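PDB 3LPE: transcription elongation factor Spt5 from Methanocaldococcus jannaschii, which stimulates transcription elongation as a heterodimer with Spt4, its NGN domain making the interaction with RNA polymerase. Local coordinates for residues A[39-44]-A[54-59]; A[30-35]-A[63-68]; A[13-18]-A[74-79]. All coordinates share one frame; numbering follows the deposited sequence.

From the N terminus, strand 12-17 leads into helix 22-35, the hairpin of strands 40-45 and 52-57, helix 60-67 and strand 73-76, with helix 83-90 after them. Interaction 3 pairs strand 12-17 with strand 73-76 and so closes the widest loop. Interaction 2, between helices 22-35 and 60-67, lies within that loop, and interaction 1, the hairpin, lies within interaction 2; the three nest without crossing. Interactions 1 and 3 belong to one antiparallel sheet, joined where V55 of strand 52-57 pairs with F13. V63, L66 and I67 of interaction 2 pack on this sheet, meeting V55 and A57 of interaction 1 and I76 of interaction 3.

Interaction 1 (A[39-44]-A[54-59]); sequences DVYSIL and LVEAET
A beta hairpin with a classic bulge joins strands 40-45 and 52-57 of the NGN domain: Y41 and S42 together face E56. The bulge shifts the register by one residue, from V40 opposite A57 to S42 opposite E56. Around it, Y41 N gives a nearly straight bond (171°) to E56 O at 2.7 Å, and S42 O accepts E56 N. Beyond the bulge L44 and L54 exchange two backbone bonds, while E58 N reaches D39 O at the other end.

S42 OG, held between the backbone N and the carbonyl carbon (chi1 74°), donates to E56 OE2 at 2.7 Å, on the anti side of the carboxylate. That buried carboxylate is also gripped by the Spt4 partner chain (DNA-directed RNA polymerase subunit E''): its S39 OG meets OE2 and its E40 N meets OE1. The Y41 ring lies with D39 O over the centre of one face; its OH donates to E58 OE1 at 2.9 Å, which sits at the ring edge. The E58 chain bends at chi2, and its carboxylate plane is turned 62° from the ring. L44 and L54 run side by side, CD2 to CD1 a tight 3.5 Å.

On the opposite face, V40 CG1 meets V55 CG1 at 3.8 Å. V40 and I43 pack there on helix 22-35, and V55 and A57 on helix 60-67, whereas L44 and L54, on the face of S42 and E56, touch helix 83-90. Strand 12-17 flanks 52-57, and S42 to L44 pair with a strand of the Spt4 chain, carrying the sheet across the interface.

Interaction 2 (A[30-35]-A[63-68]); sequences ASRAEK and VEELIK
E65 O accepts two bonds from R32, NE and NH2 each approaching to 3.0 Å, so the guanidinium holds one carbonyl oxygen side-on. The contact joins helices 22-35 and 60-67, the two helices of a ferredoxin-like beta-alpha-beta-beta-alpha-beta fold, lying on one face of its sheet; their local axes run 114° apart and come within 9.8 Å. R32 reaches across with its chain extended from CG to NE, CG anti to the backbone N (chi1 -178°). E65 O lies almost in the guanidinium plane.

The next carbonyl, L66 O, takes a weak, bent bond from NE. These carbonyls would help to stabilise the charge of R32, probably together with the C-terminal end of helix 60-67. E65 adds a salt bridge: its chain, bent at chi2, brings OE2 to within 3.4 Å of R32 NH2, the two side chains crossing at about a right angle. K68 O stands over one guanidinium face, offset toward its rim.

On the buried side A33 packs on I34 of the neighbouring Spt4 chain, and L66 on M29 and V55. Here a single leucine methyl, L66 CD1, lies 4.0 Å from A33 CB.

Interaction 3 (A[13-18]-A[74-79]); sequences FAVRTM and RGIVPG
V77 N and A14 O form one of three backbone hydrogen bonds between the antiparallel segments 13-18 and 74-79, at 2.8 Å. R16 supplies the other two, its N donating to G75 O at 2.8 Å and its O accepting R74 N at 2.9 Å. V15 and I76 form a non-hydrogen-bonded pair, with V15 CA against G75 O. G75 has backbone angles (phi 154°, psi -166°) open to glycine, which has no CB to crowd the carbonyl O of R74.

A water completes the A14-V77 pairing: V77 N reaches A14 O directly, whereas A14 N donates to the water at 2.7 Å, which in turn donates to V77 O and G79 O.

Apolar contacts lie on both faces. I76 CG2, anti to the backbone N, comes 3.9 Å from F13 CB, the two side chains crossing at a slant, and V15 CG2 touches I76 CG1 more loosely; helix 60-67 packs over I76 and helix 22-35 over V15. On the other face A14 CB meets V77 CG2 at 3.9 Å, beside L54 and Y52 of strand 52-57.

Among charged side chains, R16 CG lies 4.1 Å from R74 CB; the guanidinium planes are nearly parallel without stacking, and crystal contacts may influence both. First and last strands side by side, in the order 2-3-1-4, are characteristic of the ferredoxin-like fold of NGN domains.

Interaction 1 (A[39-44]-A[54-59])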
loop_
_atom_site.group_PDB
_atom_site.type_symbol
_atom_site.label_atom_id
_atom_site.label_comp_id
_atom_site.label_asym_id
_atom_site.label_seq_id
_atom_site.Cartn_x
_atom_site.Cartn_y
_atom_site.Cartn_z
ATOM N N ASP A 39 -3.040 -0.924 14.292
ATOM C CA ASP A 39 -2.730 -2.237 13.733
ATOM C C ASP A 39 -3.083 -2.278 12.251
ATOM O O ASP A 39 -3.962 -3.028 11.826
ATOM C CB ASP A 39 -3.468 -3.342 14.488
ATOM C CG ASP A 39 -2.911 -3.563 15.892
ATOM O OD1 ASP A 39 -1.691 -3.412 16.073
ATOM O OD2 ASP A 39 -3.693 -3.862 16.813
ATOM N N VAL A 40 -2.378 -1.463 11.479
ATOM C CA VAL A 40 -2.504 -1.423 10.028
ATOM C C VAL A 40 -1.211 -2.004 9.470
ATOM O O VAL A 40 -0.116 -1.558 9.827
ATOM C CB VAL A 40 -2.697 0.025 9.533
ATOM C CG1 VAL A 40 -2.687 0.094 8.007
ATOM C CG2 VAL A 40 -3.990 0.617 10.088
ATOM N N TYR A 41 -1.333 -2.999 8.598
ATOM C CA TYR A 41 -0.171 -3.749 8.152
ATOM C C TYR A 41 0.300 -3.427 6.745
ATOM O O TYR A 41 1.493 -3.504 6.452
ATOM C CB TYR A 41 -0.454 -5.236 8.276
ATOM C CG TYR A 41 -0.971 -5.616 9.637
ATOM C CD1 TYR A 41 -0.318 -5.194 10.794
ATOM C CD2 TYR A 41 -2.088 -6.423 9.772
ATOM C CE1 TYR A 41 -0.783 -5.558 12.059
ATOM C CE2 TYR A 41 -2.557 -6.795 11.021
ATOM C CZ TYR A 41 -1.900 -6.364 12.166
ATOM O OH TYR A 41 -2.365 -6.743 13.408
ATOM N N SER A 42 -0.630 -3.066 5.868
ATOM C CA SER A 42 -0.241 -2.653 4.529
ATOM C C SER A 42 -1.351 -1.823 3.907
ATOM O O SER A 42 -2.475 -1.855 4.375
ATOM C CB SER A 42 0.119 -3.844 3.627
ATOM O OG SER A 42 -1.045 -4.541 3.221
ATOM N N ILE A 43 -0.988 -1.062 2.879
ATOM C CA ILE A 43 -1.901 -0.158 2.197
ATOM C C ILE A 43 -1.593 -0.300 0.722
ATOM O O ILE A 43 -0.438 -0.269 0.317
ATOM C CB ILE A 43 -1.685 1.298 2.634
ATOM C CG1 ILE A 43 -1.879 1.441 4.144
ATOM C CG2 ILE A 43 -2.701 2.235 1.965
ATOM C CD1 ILE A 43 -1.176 2.661 4.693
ATOM N N LEU A 44 -2.622 -0.512 -0.090
ATOM C CA LEU A 44 -2.373 -0.803 -1.498
ATOM C C LEU A 44 -3.194 0.136 -2.387
ATOM O O LEU A 44 -4.424 0.227 -2.238
ATOM C CB LEU A 44 -2.728 -2.275 -1.790
ATOM C CG LEU A 44 -2.856 -2.679 -3.251
ATOM C CD1 LEU A 44 -1.499 -2.885 -3.829
ATOM C CD2 LEU A 44 -3.689 -3.931 -3.390
ATOM N N LEU A 54 -6.784 0.122 -0.598
ATOM C CA LEU A 54 -7.053 -1.096 0.168
ATOM C C LEU A 54 -6.196 -1.083 1.417
ATOM O O LEU A 54 -5.006 -0.840 1.314
ATOM C CB LEU A 54 -6.682 -2.309 -0.677
ATOM C CG LEU A 54 -7.510 -2.450 -1.965
ATOM C CD1 LEU A 54 -7.106 -3.681 -2.755
ATOM C CD2 LEU A 54 -8.995 -2.491 -1.660
ATOM N N VAL A 55 -6.792 -1.370 2.578
ATOM C CA VAL A 55 -6.085 -1.264 3.855
ATOM C C VAL A 55 -6.191 -2.597 4.568
ATOM O O VAL A 55 -7.273 -3.052 4.870
ATOM C CB VAL A 55 -6.675 -0.148 4.761
ATOM C CG1 VAL A 55 -5.966 -0.080 6.131
ATOM C CG2 VAL A 55 -6.608 1.229 4.049
ATOM N N GLU A 56 -5.046 -3.226 4.797
ATOM C CA GLU A 56 -4.973 -4.469 5.567
ATOM C C GLU A 56 -4.756 -4.119 7.052
ATOM O O GLU A 56 -3.777 -3.446 7.426
ATOM C CB GLU A 56 -3.827 -5.327 5.024
ATOM C CG GLU A 56 -3.732 -6.738 5.611
ATOM C CD GLU A 56 -2.519 -7.491 5.106
ATOM O OE1 GLU A 56 -2.514 -8.731 5.191
ATOM O OE2 GLU A 56 -1.577 -6.851 4.612
ATOM N N ALA A 57 -5.686 -4.548 7.891
ATOM C CA ALA A 57 -5.674 -4.187 9.305
ATOM C C ALA A 57 -6.248 -5.304 10.175
ATOM O O ALA A 57 -6.918 -6.211 9.679
ATOM C CB ALA A 57 -6.456 -2.897 9.526
ATOM N N GLU A 58 -5.984 -5.231 11.472
ATOM C CA GLU A 58 -6.456 -6.249 12.394
ATOM C C GLU A 58 -7.968 -6.184 12.579
ATOM O O GLU A 58 -8.639 -7.216 12.644
ATOM C CB GLU A 58 -5.793 -6.082 13.753
ATOM C CG GLU A 58 -6.009 -7.291 14.674
ATOM C CD GLU A 58 -5.562 -8.602 14.039
ATOM O OE1 GLU A 58 -4.585 -8.596 13.260
ATOM O OE2 GLU A 58 -6.198 -9.638 14.315
ATOM N N THR A 59 -8.504 -4.965 12.668
ATOM C CA THR A 59 -9.934 -4.779 12.891
ATOM C C THR A 59 -10.463 -3.644 12.046
ATOM O O THR A 59 -9.701 -2.806 11.596
ATOM C CB THR A 59 -10.227 -4.410 14.352
ATOM O OG1 THR A 59 -9.774 -3.071 14.617
ATOM C CG2 THR A 59 -9.535 -5.383 15.295
#

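Interaction 2 (A[30-35]-A[63-68])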
loop_
_atom_site.group_PDB
_atom_site.type_symbol
_atom_site.label_atom_id
_atom_site.label_comp_id
_atom_site.label_asym_id
_atom_site.label_seq_id
_atom_site.Cartn_x
_atom_site.Cartn_y
_atom_site.Cartn_z
ATOM N N ALA A 30 -0.202 5.849 5.942
ATOM C CA ALA A 30 0.963 5.143 6.505
ATOM C C ALA A 30 1.571 5.963 7.644
ATOM O O ALA A 30 1.913 5.438 8.697
ATOM C CB ALA A 30 2.000 4.873 5.429
ATOM N N SER A 31 1.696 7.266 7.428
ATOM C CA SER A 31 2.175 8.169 8.462
ATOM C C SER A 31 1.292 8.119 9.702
ATOM O O SER A 31 1.795 8.004 10.816
ATOM C CB SER A 31 2.255 9.600 7.922
ATOM O OG SER A 31 3.199 9.651 6.874
ATOM N N ARG A 32 -0.024 8.191 9.519
ATOM C CA ARG A 32 -0.916 8.175 10.668
ATOM C C ARG A 32 -0.894 6.834 11.398
ATOM O O ARG A 32 -1.020 6.780 12.622
ATOM C CB ARG A 32 -2.351 8.542 10.266
ATOM C CG ARG A 32 -3.316 8.595 11.425
ATOM C CD ARG A 32 -4.606 9.297 11.023
ATOM N NE ARG A 32 -5.683 9.066 11.978
ATOM C CZ ARG A 32 -5.842 9.741 13.112
ATOM N NH1 ARG A 32 -4.976 10.691 13.450
ATOM N NH2 ARG A 32 -6.858 9.456 13.918
ATOM N N ALA A 33 -0.775 5.749 10.642
ATOM C CA ALA A 33 -0.760 4.420 11.231
ATOM C C ALA A 33 0.446 4.282 12.180
ATOM O O ALA A 33 0.310 3.797 13.292
ATOM C CB ALA A 33 -0.721 3.351 10.136
ATOM N N GLU A 34 1.610 4.737 11.725
ATOM C CA GLU A 34 2.825 4.665 12.530
ATOM C C GLU A 34 2.737 5.594 13.738
ATOM O O GLU A 34 2.987 5.177 14.870
ATOM C CB GLU A 34 4.059 4.982 11.688
ATOM C CG GLU A 34 4.376 3.932 10.621
ATOM C CD GLU A 34 5.770 4.089 10.030
ATOM O OE1 GLU A 34 6.535 4.947 10.523
ATOM O OE2 GLU A 34 6.099 3.350 9.075
ATOM N N LYS A 35 2.366 6.848 13.501
ATOM C CA LYS A 35 2.246 7.818 14.584
ATOM C C LYS A 35 1.249 7.393 15.664
ATOM O O LYS A 35 1.537 7.523 16.848
ATOM C CB LYS A 35 1.898 9.211 14.047
ATOM C CG LYS A 35 3.103 10.000 13.517
ATOM C CD LYS A 35 3.658 9.415 12.207
ATOM C CE LYS A 35 4.915 10.141 11.718
ATOM N NZ LYS A 35 4.664 11.516 11.184
ATOM N N VAL A 63 -9.184 0.772 10.911
ATOM C CA VAL A 63 -9.380 1.525 9.681
ATOM C C VAL A 63 -10.228 2.778 9.940
ATOM O O VAL A 63 -9.981 3.826 9.369
ATOM C CB VAL A 63 -10.013 0.653 8.568
ATOM C CG1 VAL A 63 -10.072 1.423 7.249
ATOM C CG2 VAL A 63 -9.188 -0.614 8.378
ATOM N N GLU A 64 -11.212 2.662 10.821
ATOM C CA GLU A 64 -12.028 3.806 11.189
ATOM C C GLU A 64 -11.173 4.886 11.825
ATOM O O GLU A 64 -11.323 6.070 11.505
ATOM C CB GLU A 64 -13.151 3.390 12.152
ATOM C CG GLU A 64 -14.158 2.411 11.568
ATOM C CD GLU A 64 -15.194 3.086 10.680
ATOM O OE1 GLU A 64 -15.011 4.279 10.351
ATOM O OE2 GLU A 64 -16.195 2.426 10.312
ATOM N N GLU A 65 -10.282 4.481 12.734
ATOM C CA GLU A 65 -9.404 5.439 13.392
ATOM C C GLU A 65 -8.394 6.004 12.397
ATOM O O GLU A 65 -8.036 7.184 12.447
ATOM C CB GLU A 65 -8.677 4.800 14.578
ATOM C CG GLU A 65 -7.900 5.805 15.433
ATOM C CD GLU A 65 -8.801 6.834 16.105
ATOM O OE1 GLU A 65 -10.023 6.610 16.169
ATOM O OE2 GLU A 65 -8.289 7.868 16.575
ATOM N N LEU A 66 -7.947 5.153 11.486
ATOM C CA LEU A 66 -6.977 5.558 10.472
ATOM C C LEU A 66 -7.531 6.724 9.633
ATOM O O LEU A 66 -6.834 7.706 9.374
ATOM C CB LEU A 66 -6.644 4.356 9.568
ATOM C CG LEU A 66 -5.674 4.631 8.419
ATOM C CD1 LEU A 66 -4.268 4.908 8.999
ATOM C CD2 LEU A 66 -5.646 3.471 7.442
ATOM N N ILE A 67 -8.793 6.631 9.221
ATOM C CA ILE A 67 -9.314 7.607 8.263
ATOM C C ILE A 67 -10.041 8.743 8.975
ATOM O O ILE A 67 -10.513 9.678 8.346
ATOM C CB ILE A 67 -10.279 6.966 7.214
ATOM C CG1 ILE A 67 -11.546 6.417 7.875
ATOM C CG2 ILE A 67 -9.585 5.902 6.389
ATOM C CD1 ILE A 67 -12.671 6.047 6.861
ATOM N N LYS A 68 -10.142 8.641 10.294
ATOM C CA LYS A 68 -10.883 9.624 11.074
ATOM C C LYS A 68 -10.408 11.050 10.777
ATOM O O LYS A 68 -9.265 11.403 11.072
ATOM C CB LYS A 68 -10.761 9.310 12.562
ATOM C CG LYS A 68 -11.658 10.137 13.477
ATOM C CD LYS A 68 -11.582 9.603 14.902
ATOM C CE LYS A 68 -12.219 10.556 15.891
ATOM N NZ LYS A 68 -11.903 10.162 17.288
#

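Interaction 3 (A[13-18]-A[74-79])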
loop_
_atom_site.group_PDB
_atom_site.type_symbol
_atom_site.label_atom_id
_atom_site.label_comp_id
_atom_site.label_asym_id
_atom_site.label_seq_id
_atom_site.Cartn_x
_atom_site.Cartn_y
_atom_site.Cartn_z
ATOM N N PHE A 13 -9.800 -3.939 3.991
ATOM C CA PHE A 13 -10.967 -3.097 3.678
ATOM C C PHE A 13 -10.651 -2.173 2.514
ATOM O O PHE A 13 -9.503 -1.742 2.347
ATOM C CB PHE A 13 -11.363 -2.255 4.899
ATOM C CG PHE A 13 -11.901 -3.077 6.038
ATOM C CD1 PHE A 13 -13.220 -3.498 6.037
ATOM C CD2 PHE A 13 -11.076 -3.470 7.084
ATOM C CE1 PHE A 13 -13.723 -4.282 7.077
ATOM C CE2 PHE A 13 -11.574 -4.242 8.129
ATOM C CZ PHE A 13 -12.892 -4.646 8.120
ATOM N N ALA A 14 -11.665 -1.877 1.710
ATOM C CA ALA A 14 -11.536 -0.852 0.679
ATOM C C ALA A 14 -12.015 0.486 1.247
ATOM O O ALA A 14 -13.116 0.573 1.782
ATOM C CB ALA A 14 -12.330 -1.256 -0.583
ATOM N N VAL A 15 -11.152 1.498 1.187
ATOM C CA VAL A 15 -11.465 2.844 1.641
ATOM C C VAL A 15 -11.692 3.693 0.378
ATOM O O VAL A 15 -10.844 3.734 -0.500
ATOM C CB VAL A 15 -10.301 3.435 2.457
ATOM C CG1 VAL A 15 -10.519 4.924 2.725
ATOM C CG2 VAL A 15 -10.149 2.671 3.750
ATOM N N ARG A 16 -12.843 4.340 0.283
ATOM C CA ARG A 16 -13.135 5.134 -0.911
ATOM C C ARG A 16 -12.478 6.501 -0.822
ATOM O O ARG A 16 -12.564 7.175 0.179
ATOM C CB ARG A 16 -14.635 5.277 -1.123
ATOM C CG ARG A 16 -14.969 6.069 -2.390
ATOM C CD ARG A 16 -16.460 6.147 -2.676
ATOM N NE ARG A 16 -16.678 6.940 -3.894
ATOM C CZ ARG A 16 -17.853 7.433 -4.278
ATOM N NH1 ARG A 16 -18.930 7.226 -3.538
ATOM N NH2 ARG A 16 -17.937 8.155 -5.390
ATOM N N THR A 17 -11.820 6.926 -1.895
ATOM C CA THR A 17 -11.192 8.224 -1.878
ATOM C C THR A 17 -11.624 8.979 -3.105
ATOM O O THR A 17 -12.289 8.415 -3.974
ATOM C CB THR A 17 -9.655 8.097 -1.925
ATOM O OG1 THR A 17 -9.241 7.778 -3.262
ATOM C CG2 THR A 17 -9.159 6.986 -0.923
ATOM N N MET A 18 -11.202 10.238 -3.195
ATOM C CA MET A 18 -11.303 10.966 -4.442
ATOM C C MET A 18 -10.410 10.358 -5.501
ATOM O O MET A 18 -9.275 9.932 -5.242
ATOM C CB MET A 18 -10.970 12.446 -4.246
ATOM C CG MET A 18 -11.952 13.110 -3.293
ATOM S SD MET A 18 -11.552 14.825 -3.129
ATOM C CE MET A 18 -12.285 15.443 -4.657
ATOM N N ARG A 74 -13.968 9.344 1.600
ATOM C CA ARG A 74 -15.451 9.310 1.688
ATOM C C ARG A 74 -15.975 8.298 2.685
ATOM O O ARG A 74 -17.056 8.478 3.255
ATOM C CB ARG A 74 -16.049 9.000 0.321
ATOM C CG ARG A 74 -17.587 9.099 0.274
ATOM C CD ARG A 74 -18.050 10.495 0.732
ATOM N NE ARG A 74 -19.515 10.618 0.820
ATOM C CZ ARG A 74 -20.239 10.220 1.868
ATOM N NH1 ARG A 74 -19.653 9.659 2.927
ATOM N NH2 ARG A 74 -21.555 10.373 1.858
ATOM N N GLY A 75 -15.230 7.212 2.900
ATOM C CA GLY A 75 -15.638 6.240 3.889
ATOM C C GLY A 75 -15.098 4.844 3.567
ATOM O O GLY A 75 -14.233 4.690 2.711
ATOM N N ILE A 76 -15.638 3.835 4.242
ATOM C CA ILE A 76 -15.196 2.449 4.064
ATOM C C ILE A 76 -16.278 1.622 3.369
ATOM O O ILE A 76 -17.459 1.700 3.708
ATOM C CB ILE A 76 -14.832 1.831 5.426
ATOM C CG1 ILE A 76 -13.845 2.747 6.162
ATOM C CG2 ILE A 76 -14.237 0.405 5.259
ATOM C CD1 ILE A 76 -13.529 2.312 7.602
ATOM N N VAL A 77 -15.879 0.884 2.342
ATOM C CA VAL A 77 -16.768 -0.052 1.664
ATOM C C VAL A 77 -17.155 -1.154 2.638
ATOM O O VAL A 77 -16.300 -1.650 3.373
ATOM C CB VAL A 77 -16.067 -0.641 0.423
ATOM C CG1 VAL A 77 -16.877 -1.773 -0.208
ATOM C CG2 VAL A 77 -15.828 0.463 -0.577
ATOM N N PRO A 78 -18.448 -1.535 2.667
ATOM C CA PRO A 78 -18.909 -2.560 3.607
ATOM C C PRO A 78 -18.311 -3.929 3.279
ATOM O O PRO A 78 -18.187 -4.286 2.104
ATOM C CB PRO A 78 -20.422 -2.595 3.390
ATOM C CG PRO A 78 -20.754 -1.325 2.689
ATOM C CD PRO A 78 -19.559 -0.963 1.880
ATOM N N GLY A 79 -17.915 -4.657 4.313
ATOM C CA GLY A 79 -17.430 -6.021 4.172
ATOM C C GLY A 79 -15.946 -6.079 3.890
ATOM O O GLY A 79 -15.392 -5.144 3.343
HETATM O O HOH W 1 -14.120 -2.780 2.478
#